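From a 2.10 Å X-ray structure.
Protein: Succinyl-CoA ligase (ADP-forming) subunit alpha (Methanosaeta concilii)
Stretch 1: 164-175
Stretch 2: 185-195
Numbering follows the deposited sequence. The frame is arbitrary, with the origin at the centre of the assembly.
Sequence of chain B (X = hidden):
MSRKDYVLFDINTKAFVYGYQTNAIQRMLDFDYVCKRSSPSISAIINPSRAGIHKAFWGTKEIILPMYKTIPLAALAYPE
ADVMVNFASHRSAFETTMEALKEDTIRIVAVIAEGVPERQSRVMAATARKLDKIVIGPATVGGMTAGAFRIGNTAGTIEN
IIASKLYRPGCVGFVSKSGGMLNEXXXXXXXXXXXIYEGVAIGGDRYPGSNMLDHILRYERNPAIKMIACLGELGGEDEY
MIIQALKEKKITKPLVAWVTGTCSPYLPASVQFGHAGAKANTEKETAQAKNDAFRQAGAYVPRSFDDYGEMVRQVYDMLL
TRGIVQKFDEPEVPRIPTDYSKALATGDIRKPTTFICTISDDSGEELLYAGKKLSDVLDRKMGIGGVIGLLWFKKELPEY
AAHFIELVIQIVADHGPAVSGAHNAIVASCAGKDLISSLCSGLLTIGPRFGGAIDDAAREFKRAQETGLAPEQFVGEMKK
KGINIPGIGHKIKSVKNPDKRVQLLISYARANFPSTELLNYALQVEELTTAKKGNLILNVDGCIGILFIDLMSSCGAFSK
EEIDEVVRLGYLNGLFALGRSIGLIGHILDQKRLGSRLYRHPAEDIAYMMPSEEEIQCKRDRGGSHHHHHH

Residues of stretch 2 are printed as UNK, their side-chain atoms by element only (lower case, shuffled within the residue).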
# COMPACT_ATOMS: atom_id res chain seq x y z
N SER B 164 35.95 19.62 -39.93
CA SER B 164 36.51 20.96 -40.07
C SER B 164 37.82 21.14 -39.30
O SER B 164 38.36 22.25 -39.26
CB SER B 164 35.48 22.02 -39.71
OG SER B 164 34.52 22.13 -40.76
N LYS B 165 38.35 20.04 -38.70
CA LYS B 165 39.61 20.03 -37.94
C LYS B 165 39.69 21.14 -36.87
O LYS B 165 40.72 21.80 -36.70
CB LYS B 165 40.84 20.06 -38.90
CG LYS B 165 40.94 18.89 -39.87
CD LYS B 165 42.24 18.91 -40.68
CE LYS B 165 42.13 19.69 -41.97
NZ LYS B 165 43.44 19.81 -42.67
N LEU B 166 38.60 21.32 -36.14
CA LEU B 166 38.45 22.33 -35.10
C LEU B 166 39.00 21.91 -33.72
O LEU B 166 39.00 22.73 -32.81
CB LEU B 166 36.98 22.78 -34.99
CG LEU B 166 36.43 23.51 -36.24
CD1 LEU B 166 34.93 23.63 -36.18
CD2 LEU B 166 37.09 24.90 -36.43
N TYR B 167 39.48 20.67 -33.59
CA TYR B 167 40.09 20.13 -32.36
C TYR B 167 41.57 20.59 -32.20
O TYR B 167 42.16 20.35 -31.14
CB TYR B 167 39.97 18.59 -32.32
CG TYR B 167 40.41 17.92 -33.60
CD1 TYR B 167 41.75 17.63 -33.84
CD2 TYR B 167 39.49 17.63 -34.61
CE1 TYR B 167 42.17 17.06 -35.04
CE2 TYR B 167 39.90 17.06 -35.81
CZ TYR B 167 41.23 16.78 -36.03
OH TYR B 167 41.63 16.19 -37.20
N ARG B 168 42.13 21.27 -33.24
CA ARG B 168 43.48 21.85 -33.30
C ARG B 168 43.45 23.28 -33.87
O ARG B 168 42.80 23.51 -34.90
CB ARG B 168 44.44 20.99 -34.18
CG ARG B 168 43.81 20.54 -35.50
CD ARG B 168 44.81 20.63 -36.58
NE ARG B 168 44.24 20.90 -37.89
CZ ARG B 168 43.91 22.12 -38.33
NH1 ARG B 168 44.01 23.16 -37.52
NH2 ARG B 168 43.42 22.28 -39.55
N PRO B 169 44.22 24.24 -33.29
CA PRO B 169 44.24 25.60 -33.86
C PRO B 169 45.02 25.76 -35.17
O PRO B 169 45.98 25.03 -35.43
CB PRO B 169 44.87 26.45 -32.75
CG PRO B 169 45.76 25.51 -32.02
CD PRO B 169 45.06 24.16 -32.08
N GLY B 170 44.61 26.76 -35.94
CA GLY B 170 45.27 27.20 -37.16
C GLY B 170 45.80 28.61 -36.94
O GLY B 170 46.01 29.01 -35.79
N CYS B 171 45.96 29.38 -38.01
CA CYS B 171 46.49 30.75 -37.97
C CYS B 171 45.45 31.84 -38.25
O CYS B 171 45.80 33.03 -38.24
CB CYS B 171 47.67 30.87 -38.94
SG CYS B 171 47.17 31.03 -40.67
N VAL B 172 44.20 31.45 -38.55
CA VAL B 172 43.14 32.39 -38.95
C VAL B 172 42.30 32.91 -37.79
O VAL B 172 41.75 32.13 -37.02
CB VAL B 172 42.25 31.81 -40.09
CG1 VAL B 172 41.33 32.89 -40.69
CG2 VAL B 172 43.10 31.16 -41.19
N GLY B 173 42.16 34.23 -37.72
CA GLY B 173 41.31 34.93 -36.77
C GLY B 173 40.06 35.32 -37.52
O GLY B 173 40.13 36.14 -38.42
N PHE B 174 38.92 34.68 -37.20
CA PHE B 174 37.66 34.89 -37.91
C PHE B 174 36.55 35.62 -37.12
O PHE B 174 36.28 35.27 -35.97
CB PHE B 174 37.11 33.53 -38.44
CG PHE B 174 35.89 33.72 -39.30
CD1 PHE B 174 36.00 34.19 -40.60
CD2 PHE B 174 34.61 33.53 -38.77
CE1 PHE B 174 34.86 34.45 -41.37
CE2 PHE B 174 33.48 33.79 -39.54
CZ PHE B 174 33.61 34.23 -40.83
N VAL B 175 35.82 36.53 -37.80
CA VAL B 175 34.68 37.23 -37.19
C VAL B 175 33.53 37.44 -38.23
O VAL B 175 33.76 37.86 -39.37
CB VAL B 175 35.09 38.54 -36.44
CG1 VAL B 175 35.54 39.63 -37.39
CG2 VAL B 175 33.99 39.05 -35.52
N UNK B 185 31.85 29.12 -42.61
CA UNK B 185 33.19 29.73 -42.70
C UNK B 185 34.26 28.83 -42.10
O UNK B 185 35.32 28.72 -42.68
c UNK B 185 33.20 31.09 -42.02
N UNK B 186 33.97 28.16 -40.97
CA UNK B 186 34.90 27.20 -40.35
C UNK B 186 35.29 26.09 -41.36
O UNK B 186 36.48 25.77 -41.50
c UNK B 186 35.03 29.60 -36.77
c UNK B 186 33.52 28.14 -35.64
c UNK B 186 34.29 29.28 -35.66
c UNK B 186 35.05 28.73 -37.87
c UNK B 186 34.29 27.55 -37.86
c UNK B 186 34.31 26.61 -39.06
c UNK B 186 33.53 27.26 -36.74
N UNK B 187 34.28 25.60 -42.12
CA UNK B 187 34.46 24.59 -43.17
C UNK B 187 35.27 25.16 -44.34
O UNK B 187 36.21 24.50 -44.79
c UNK B 187 33.10 24.07 -43.65
n UNK B 187 33.63 21.92 -44.63
c UNK B 187 33.16 23.14 -44.84
o UNK B 187 32.78 23.51 -45.95
N UNK B 188 34.91 26.37 -44.83
CA UNK B 188 35.58 27.05 -45.94
C UNK B 188 37.08 27.20 -45.61
O UNK B 188 37.92 26.70 -46.36
c UNK B 188 35.74 29.28 -47.22
c UNK B 188 34.91 28.44 -46.24
c UNK B 188 33.42 28.33 -46.71
c UNK B 188 33.14 27.74 -48.09
N UNK B 189 37.39 27.84 -44.46
CA UNK B 189 38.74 28.16 -43.96
C UNK B 189 39.62 26.90 -43.73
O UNK B 189 40.79 26.91 -44.13
c UNK B 189 37.41 31.29 -42.09
c UNK B 189 38.63 29.08 -42.71
c UNK B 189 39.94 29.14 -41.91
c UNK B 189 38.16 30.50 -43.13
N UNK B 190 39.06 25.83 -43.14
CA UNK B 190 39.80 24.58 -42.91
C UNK B 190 40.25 23.92 -44.23
O UNK B 190 41.27 23.22 -44.25
o UNK B 190 37.90 23.06 -42.94
c UNK B 190 38.95 23.58 -42.13
N UNK B 191 39.48 24.14 -45.30
CA UNK B 191 39.76 23.58 -46.63
C UNK B 191 40.75 24.43 -47.44
O UNK B 191 41.32 23.95 -48.41
n UNK B 191 35.50 21.06 -47.51
c UNK B 191 37.55 22.29 -46.96
c UNK B 191 36.35 22.20 -47.86
c UNK B 191 34.42 20.69 -48.20
n UNK B 191 34.05 21.37 -49.28
n UNK B 191 33.71 19.65 -47.80
c UNK B 191 38.45 23.42 -47.42
N UNK B 192 40.92 25.70 -47.06
CA UNK B 192 41.75 26.64 -47.79
C UNK B 192 42.91 27.25 -46.99
O UNK B 192 43.59 28.16 -47.48
o UNK B 192 40.35 27.05 -50.64
c UNK B 192 39.93 27.24 -49.50
c UNK B 192 40.84 27.74 -48.38
n UNK B 192 38.67 27.04 -49.20
N UNK B 193 43.18 26.73 -45.78
CA UNK B 193 44.28 27.17 -44.91
C UNK B 193 44.54 26.10 -43.85
O UNK B 193 44.05 24.97 -43.99
o UNK B 193 42.93 28.39 -43.28
c UNK B 193 43.95 28.51 -44.25
N UNK B 194 45.28 26.45 -42.77
CA UNK B 194 45.49 25.53 -41.65
C UNK B 194 44.33 25.61 -40.65
O UNK B 194 44.38 25.02 -39.57
c UNK B 194 47.25 27.09 -40.49
c UNK B 194 46.86 25.70 -40.97
o UNK B 194 48.40 27.25 -40.01
o UNK B 194 46.41 28.02 -40.60
N UNK B 195 43.28 26.33 -41.03
CA UNK B 195 42.07 26.49 -40.25
C UNK B 195 42.09 27.66 -39.30
O UNK B 195 43.09 28.38 -39.20

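Position 185 carries a single side-chain carbon. This CB lies 3.4 Å from CZ of F174 and over one face of that ring, 3.8 Å from its centroid. It is A185, whose small methyl lets the helix come close to the phenyl face.

Position 186 has one carbon, then a ring of six carbons lying against L166 and F174: F186. L166 CD1 and F174 CD2 lie oblique to the ring, 3.9 Å from F186 CD2 and 4.4 Å from F186 CE1.

At position 187 two carbons lead to one oxygen and one nitrogen, passing beside S164. This is N187, its CA 3.4 Å and its ND2 4.0 Å from S164 OG; the short chain, set sideways, fits alongside without crowding.

Position 188 has four carbons, forked at the first, one arm two carbons long, touching nothing of stretch 1. I188 is partly exposed and its end leads away, so this contact makes no demand on it.

The same forked pattern recurs at position 189, but packed against V172 and F174. I189 places CG2 3.8 Å from V172 CG2 and CD1 3.6 Å from F174 CD1, a branched chain filling the space beside both.

Position 190 has one carbon, close to the S164 carbonyl, and one oxygen. S190 suits this tight spot, its CB 3.2 Å from S164 O, while its OG hydrogen-bonds N187 O at 2.9 Å.

Three carbons, a nitrogen and a carbon bearing two more nitrogens, all clear of stretch 1, identify position 191 as exposed R191.

Position 192, also clear, ends in one oxygen and one nitrogen after two carbons. N192 donates from ND2 to I188 O at 3.0 Å.

Position 193 has one carbon and one oxygen, the oxygen near V172. S193 OG donates to I189 O at 2.7 Å and lies 3.5 Å from V172 CG2.

Position 194 has two carbons, the second bearing two oxygens, beside C171. D194 OD1 accepts a hydrogen bond from C171 N at 3.0 Å, a role suited to a carboxylate.

Position 195 has no side-chain atoms. At phi 90° and psi 177° a CB would jam against the preceding carbonyl oxygen, so G195 fits; its N donates to S193 OG at 3.1 Å.

The contact combines an apolar layer, where V172 and F174 meet the helix, with a polar loop beyond it. There R168 NH1 and NH2 both bond weakly to D194 O, at 2.8 and 2.9 Å, and V172 N bonds weakly to G195 O at 3.3 Å. G170 permits this closeness: a CB there would clash with the carbonyl oxygens of D194 and G195.

Stretch 2, residues 185-195: AFNIISRNSDG
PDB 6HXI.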